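Local coordinates for protein thiosulfate sulfurtransferase (Pseudomonas aeruginosa, PDB 1YT8) that probably transfers sulfur from thiosulfate to cyanide and is built from four rhodanese-like domains, at residues R394-T399 / A413-S418; K406-G411 / P474-E479. All coordinates share one frame; numbering follows the deposited sequence.

Interaction 1. Residues R394-T399 / A413-S418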
loop_
_atom_site.group_PDB
_atom_site.type_symbol
_atom_site.label_atom_id
_atom_site.label_comp_id
_atom_site.label_asym_id
_atom_site.label_seq_id
_atom_site.Cartn_x
_atom_site.Cartn_y
_atom_site.Cartn_z
ATOM N N ARG A 394 7.178 -26.837 20.251
ATOM C CA ARG A 394 7.219 -25.382 20.142
ATOM C C ARG A 394 6.458 -24.924 18.903
ATOM O O ARG A 394 6.750 -25.348 17.780
ATOM C CB ARG A 394 8.664 -24.878 20.073
ATOM C CG ARG A 394 8.782 -23.364 19.862
ATOM C CD ARG A 394 8.142 -22.587 21.014
ATOM N NE ARG A 394 8.969 -22.611 22.215
ATOM C CZ ARG A 394 8.571 -22.190 23.413
ATOM N NH1 ARG A 394 7.347 -21.709 23.585
ATOM N NH2 ARG A 394 9.407 -22.239 24.439
ATOM N N VAL A 395 5.465 -24.072 19.115
ATOM C CA VAL A 395 4.671 -23.551 18.012
ATOM C C VAL A 395 5.115 -22.124 17.723
ATOM O O VAL A 395 5.130 -21.280 18.616
ATOM C CB VAL A 395 3.169 -23.549 18.355
ATOM C CG1 VAL A 395 2.375 -22.908 17.221
ATOM C CG2 VAL A 395 2.691 -24.978 18.593
ATOM N N LEU A 396 5.489 -21.871 16.473
ATOM C CA LEU A 396 5.927 -20.550 16.041
ATOM C C LEU A 396 4.869 -19.959 15.115
ATOM O O LEU A 396 4.477 -20.592 14.133
ATOM C CB LEU A 396 7.261 -20.656 15.295
ATOM C CG LEU A 396 8.413 -21.315 16.052
ATOM C CD1 LEU A 396 9.683 -21.241 15.206
ATOM C CD2 LEU A 396 8.619 -20.614 17.395
ATOM N N ASP A 397 4.417 -18.746 15.428
ATOM C CA ASP A 397 3.391 -18.060 14.643
ATOM C C ASP A 397 4.026 -16.937 13.816
ATOM O O ASP A 397 4.584 -15.994 14.369
ATOM C CB ASP A 397 2.337 -17.469 15.585
ATOM C CG ASP A 397 1.028 -17.157 14.884
ATOM O OD1 ASP A 397 1.031 -16.991 13.643
ATOM O OD2 ASP A 397 -0.007 -17.067 15.582
ATOM N N PHE A 398 3.919 -17.040 12.494
ATOM C CA PHE A 398 4.497 -16.056 11.581
ATOM C C PHE A 398 3.536 -14.970 11.097
ATOM O O PHE A 398 3.936 -14.082 10.335
ATOM C CB PHE A 398 5.093 -16.779 10.368
ATOM C CG PHE A 398 6.319 -17.585 10.690
ATOM C CD1 PHE A 398 7.588 -17.044 10.513
ATOM C CD2 PHE A 398 6.205 -18.868 11.213
ATOM C CE1 PHE A 398 8.729 -17.770 10.852
ATOM C CE2 PHE A 398 7.341 -19.603 11.558
ATOM C CZ PHE A 398 8.603 -19.052 11.377
ATOM N N THR A 399 2.275 -15.033 11.517
ATOM C CA THR A 399 1.310 -14.019 11.092
ATOM C C THR A 399 1.734 -12.659 11.656
ATOM O O THR A 399 2.597 -12.589 12.527
ATOM C CB THR A 399 -0.118 -14.356 11.581
ATOM O OG1 THR A 399 -1.066 -13.514 10.910
ATOM C CG2 THR A 399 -0.238 -14.139 13.079
ATOM N N ALA A 413 4.246 -18.952 19.993
ATOM C CA ALA A 413 5.169 -17.838 20.176
ATOM C C ALA A 413 5.203 -17.024 18.884
ATOM O O ALA A 413 5.369 -17.580 17.799
ATOM C CB ALA A 413 6.573 -18.358 20.501
ATOM N N TRP A 414 5.025 -15.711 18.991
ATOM C CA TRP A 414 5.069 -14.878 17.797
ATOM C C TRP A 414 6.529 -14.615 17.440
ATOM O O TRP A 414 7.357 -14.346 18.315
ATOM C CB TRP A 414 4.351 -13.540 18.015
ATOM C CG TRP A 414 4.395 -12.686 16.783
ATOM C CD1 TRP A 414 3.664 -12.858 15.641
ATOM C CD2 TRP A 414 5.287 -11.594 16.530
ATOM N NE1 TRP A 414 4.051 -11.943 14.688
ATOM C CE2 TRP A 414 5.045 -11.155 15.206
ATOM C CE3 TRP A 414 6.270 -10.945 17.291
ATOM C CZ2 TRP A 414 5.753 -10.093 14.624
ATOM C CZ3 TRP A 414 6.976 -9.887 16.712
ATOM C CH2 TRP A 414 6.711 -9.474 15.389
ATOM N N VAL A 415 6.841 -14.687 16.152
ATOM C CA VAL A 415 8.204 -14.464 15.693
ATOM C C VAL A 415 8.260 -13.697 14.379
ATOM O O VAL A 415 7.277 -13.620 13.639
ATOM C CB VAL A 415 8.952 -15.802 15.458
ATOM C CG1 VAL A 415 9.015 -16.611 16.743
ATOM C CG2 VAL A 415 8.249 -16.598 14.373
ATOM N N LEU A 416 9.429 -13.130 14.115
ATOM C CA LEU A 416 9.711 -12.413 12.882
ATOM C C LEU A 416 10.547 -13.400 12.084
ATOM O O LEU A 416 11.547 -13.911 12.587
ATOM C CB LEU A 416 10.557 -11.167 13.149
ATOM C CG LEU A 416 9.887 -9.900 13.675
ATOM C CD1 LEU A 416 10.955 -8.847 13.953
ATOM C CD2 LEU A 416 8.878 -9.392 12.649
ATOM N N ARG A 417 10.150 -13.678 10.852
ATOM C CA ARG A 417 10.914 -14.610 10.044
ATOM C C ARG A 417 12.336 -14.097 9.823
ATOM O O ARG A 417 13.274 -14.885 9.689
ATOM C CB ARG A 417 10.230 -14.832 8.695
ATOM C CG ARG A 417 10.967 -15.827 7.816
ATOM C CD ARG A 417 10.287 -15.998 6.483
ATOM N NE ARG A 417 11.103 -16.779 5.559
ATOM C CZ ARG A 417 11.022 -16.678 4.238
ATOM N NH1 ARG A 417 10.160 -15.830 3.691
ATOM N NH2 ARG A 417 11.814 -17.412 3.464
ATOM N N SER A 418 12.486 -12.776 9.810
ATOM C CA SER A 418 13.780 -12.133 9.588
ATOM C C SER A 418 14.726 -12.194 10.782
ATOM O O SER A 418 15.899 -11.850 10.660
ATOM C CB SER A 418 13.575 -10.667 9.187
ATOM O OG SER A 418 12.991 -9.924 10.245
HETATM O O HOH W 1 5.780 -12.497 11.854
#
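Phe398 lays one face of its ring against Val415, whose CG2 sits over that face, offset toward the rim, 3.7 Å from CE1. With CG anti to its own carbonyl carbon (chi1 -69°), the Phe398 ring begins beside the backbone N, and its CD1–CE1 edge also meets Arg417 CB. The other branch of Val415, CG1, reaches Leu396 CD2 at 4.1 Å, so the valine is shared between two apolar side chains. Beneath this layer the backbones pair as parallel strands: Ala413 N donates to Val395 O, Asp397 N to Ala413 O (2.8 Å) and Val415 N to Asp397 O (3.2 Å). They are the first and last strands of a beta-alpha-beta unit around helix 401-406, and strand 413-414 is an outermost strand of the five-stranded parallel sheet of this rhodanese-like domain. At the end of the strands the Trp414 side chain adds a further bond. Its CG stands anti to the backbone N (chi1 -180°), and NE1 donates in the ring plane to Thr399 O at 2.7 Å, nearly along the C=O axis. Asp397 OD1 accepts from Thr399 N at 3.1 Å, met from above the carboxylate plane, an Asx turn that shapes the chain just before this carbonyl. A water lies within hydrogen-bonding distance of both Phe398 O and Val415 O, bridging the two backbones, while the guanidinium of Arg417 forms a salt bridge with Glu52.

Interaction 2. Residues K406-G411 / P474-E479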
loop_
_atom_site.group_PDB
_atom_site.type_symbol
_atom_site.label_atom_id
_atom_site.label_comp_id
_atom_site.label_asym_id
_atom_site.label_seq_id
_atom_site.Cartn_x
_atom_site.Cartn_y
_atom_site.Cartn_z
ATOM N N LYS A 406 -4.658 -10.613 18.331
ATOM C CA LYS A 406 -6.102 -10.767 18.232
ATOM C C LYS A 406 -6.543 -12.203 18.506
ATOM O O LYS A 406 -7.559 -12.437 19.167
ATOM C CB LYS A 406 -6.577 -10.332 16.843
ATOM C CG LYS A 406 -8.082 -10.415 16.637
ATOM C CD LYS A 406 -8.504 -9.774 15.319
ATOM C CE LYS A 406 -10.010 -9.899 15.091
ATOM N NZ LYS A 406 -10.814 -9.256 16.174
ATOM N N ARG A 407 -5.771 -13.166 18.014
ATOM C CA ARG A 407 -6.119 -14.571 18.201
ATOM C C ARG A 407 -5.002 -15.491 17.722
ATOM O O ARG A 407 -4.450 -15.294 16.643
ATOM C CB ARG A 407 -7.400 -14.881 17.423
ATOM C CG ARG A 407 -7.982 -16.265 17.650
ATOM C CD ARG A 407 -9.170 -16.486 16.725
ATOM N NE ARG A 407 -8.761 -16.415 15.324
ATOM C CZ ARG A 407 -9.598 -16.431 14.291
ATOM N NH1 ARG A 407 -10.907 -16.512 14.490
ATOM N NH2 ARG A 407 -9.122 -16.376 13.053
ATOM N N HIS A 408 -4.671 -16.497 18.525
ATOM C CA HIS A 408 -3.625 -17.439 18.154
ATOM C C HIS A 408 -3.768 -18.752 18.909
ATOM O O HIS A 408 -4.502 -18.842 19.893
ATOM C CB HIS A 408 -2.246 -16.824 18.417
ATOM C CG HIS A 408 -2.036 -16.384 19.833
ATOM N ND1 HIS A 408 -1.767 -17.268 20.857
ATOM C CD2 HIS A 408 -2.057 -15.153 20.394
ATOM C CE1 HIS A 408 -1.628 -16.598 21.988
ATOM N NE2 HIS A 408 -1.799 -15.313 21.734
ATOM N N ILE A 409 -3.075 -19.775 18.426
ATOM C CA ILE A 409 -3.106 -21.083 19.060
ATOM C C ILE A 409 -2.495 -20.944 20.451
ATOM O O ILE A 409 -1.445 -20.326 20.615
ATOM C CB ILE A 409 -2.302 -22.097 18.218
ATOM C CG1 ILE A 409 -2.924 -22.198 16.823
ATOM C CG2 ILE A 409 -2.277 -23.455 18.906
ATOM C CD1 ILE A 409 -2.123 -23.031 15.829
ATOM N N PRO A 410 -3.152 -21.508 21.480
ATOM C CA PRO A 410 -2.637 -21.420 22.851
ATOM C C PRO A 410 -1.184 -21.874 22.969
ATOM O O PRO A 410 -0.830 -22.965 22.517
ATOM C CB PRO A 410 -3.588 -22.321 23.632
ATOM C CG PRO A 410 -4.875 -22.160 22.892
ATOM C CD PRO A 410 -4.420 -22.254 21.449
ATOM N N GLY A 411 -0.350 -21.028 23.572
ATOM C CA GLY A 411 1.053 -21.360 23.745
ATOM C C GLY A 411 1.967 -20.960 22.594
ATOM O O GLY A 411 3.188 -20.991 22.739
ATOM N N PRO A 474 -9.660 -24.347 20.871
ATOM C CA PRO A 474 -9.533 -23.099 21.627
ATOM C C PRO A 474 -8.381 -22.194 21.200
ATOM O O PRO A 474 -7.345 -22.663 20.730
ATOM C CB PRO A 474 -9.379 -23.589 23.060
ATOM C CG PRO A 474 -8.605 -24.852 22.881
ATOM C CD PRO A 474 -9.315 -25.504 21.715
ATOM N N THR A 475 -8.579 -20.890 21.364
ATOM C CA THR A 475 -7.557 -19.915 21.019
ATOM C C THR A 475 -7.260 -19.013 22.209
ATOM O O THR A 475 -7.981 -19.012 23.209
ATOM C CB THR A 475 -7.970 -19.043 19.811
ATOM O OG1 THR A 475 -9.228 -18.413 20.074
ATOM C CG2 THR A 475 -8.073 -19.888 18.554
ATOM N N GLU A 476 -6.184 -18.250 22.085
ATOM C CA GLU A 476 -5.730 -17.348 23.131
ATOM C C GLU A 476 -5.446 -16.003 22.468
ATOM O O GLU A 476 -5.094 -15.956 21.290
ATOM C CB GLU A 476 -4.458 -17.941 23.749
ATOM C CG GLU A 476 -3.751 -17.114 24.804
ATOM C CD GLU A 476 -2.490 -17.810 25.315
ATOM O OE1 GLU A 476 -1.591 -18.111 24.491
ATOM O OE2 GLU A 476 -2.399 -18.061 26.535
ATOM N N ASP A 477 -5.627 -14.908 23.202
ATOM C CA ASP A 477 -5.358 -13.590 22.635
ATOM C C ASP A 477 -4.377 -12.801 23.490
ATOM O O ASP A 477 -3.984 -13.244 24.566
ATOM C CB ASP A 477 -6.652 -12.783 22.442
ATOM C CG ASP A 477 -7.439 -12.607 23.729
ATOM O OD1 ASP A 477 -6.822 -12.556 24.812
ATOM O OD2 ASP A 477 -8.682 -12.502 23.650
ATOM N N GLY A 478 -3.980 -11.631 22.999
ATOM C CA GLY A 478 -3.033 -10.809 23.726
ATOM C C GLY A 478 -1.615 -11.155 23.315
ATOM O O GLY A 478 -1.403 -12.057 22.505
ATOM N N GLU A 479 -0.647 -10.433 23.866
ATOM C CA GLU A 479 0.762 -10.668 23.563
ATOM C C GLU A 479 1.275 -11.761 24.496
ATOM O O GLU A 479 2.161 -11.531 25.318
ATOM C CB GLU A 479 1.557 -9.379 23.770
ATOM C CG GLU A 479 0.977 -8.176 23.038
ATOM C CD GLU A 479 1.821 -6.927 23.207
ATOM O OE1 GLU A 479 2.047 -6.509 24.363
ATOM O OE2 GLU A 479 2.262 -6.365 22.183
#
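The imidazole of His408 lies with one face over the backbone carbonyl of Glu476, whose O is 3.2 Å above the plane and over the ring centre. The same oxygen accepts from His408 N at 2.8 Å, and Glu476 N returns a bond to His408 O, making a single antiparallel bridge, a hydrogen-bonded pair. His408 CG stands between its backbone N and carbonyl carbon (chi1 57°), and chi2 of 77° then turns the ring so that its face meets the carbonyl. The Glu476 side chain crosses the ring obliquely, with the carboxylate plane turned 61° from the imidazole; OE1 lies in the ring plane at the edge, 2.9 Å from CE1, and also takes a weak bond from Gly411 N at 3.3 Å. Around the same edge, NE2 gives a weak bond to Gly478 O. ND1 donates in the ring plane to Ile409 O at 3.1 Å, fixing the rotation of the ring, and Tyr404 stacks on it. Flanking the bridge, Arg407 CG packs on Thr475 CB, and Pro410 CD rests 3.0 Å from Pro474 O, which accepts a hydrogen bond from Trp468. With carbonyl and carboxylate oxygens gathered about the imidazole, the surroundings would tend to favour a positively charged His408.

Overall arrangement
Interactions 1 and 2 lie about 13 Å apart, centre to centre. Their segments alternate along the chain: 394-399, then 406-411, 413-418 and finally 474-479. Interaction 1 joins neighbouring parallel strands at one side of the sheet of the fourth rhodanese-like domain and is buried, whereas interaction 2 is a surface contact between loops. The 406-411 loop follows helix 401-406 and leads into strand 413-414, making it part of the crossover that connects the strands of interaction 1. Interaction 2 ties the chain following helix 464-470 to that crossover. The two sites meet directly where Asp397 OD2 packs 3.6 Å from His408 CB, and Tyr404 contacts both Trp414 and His408.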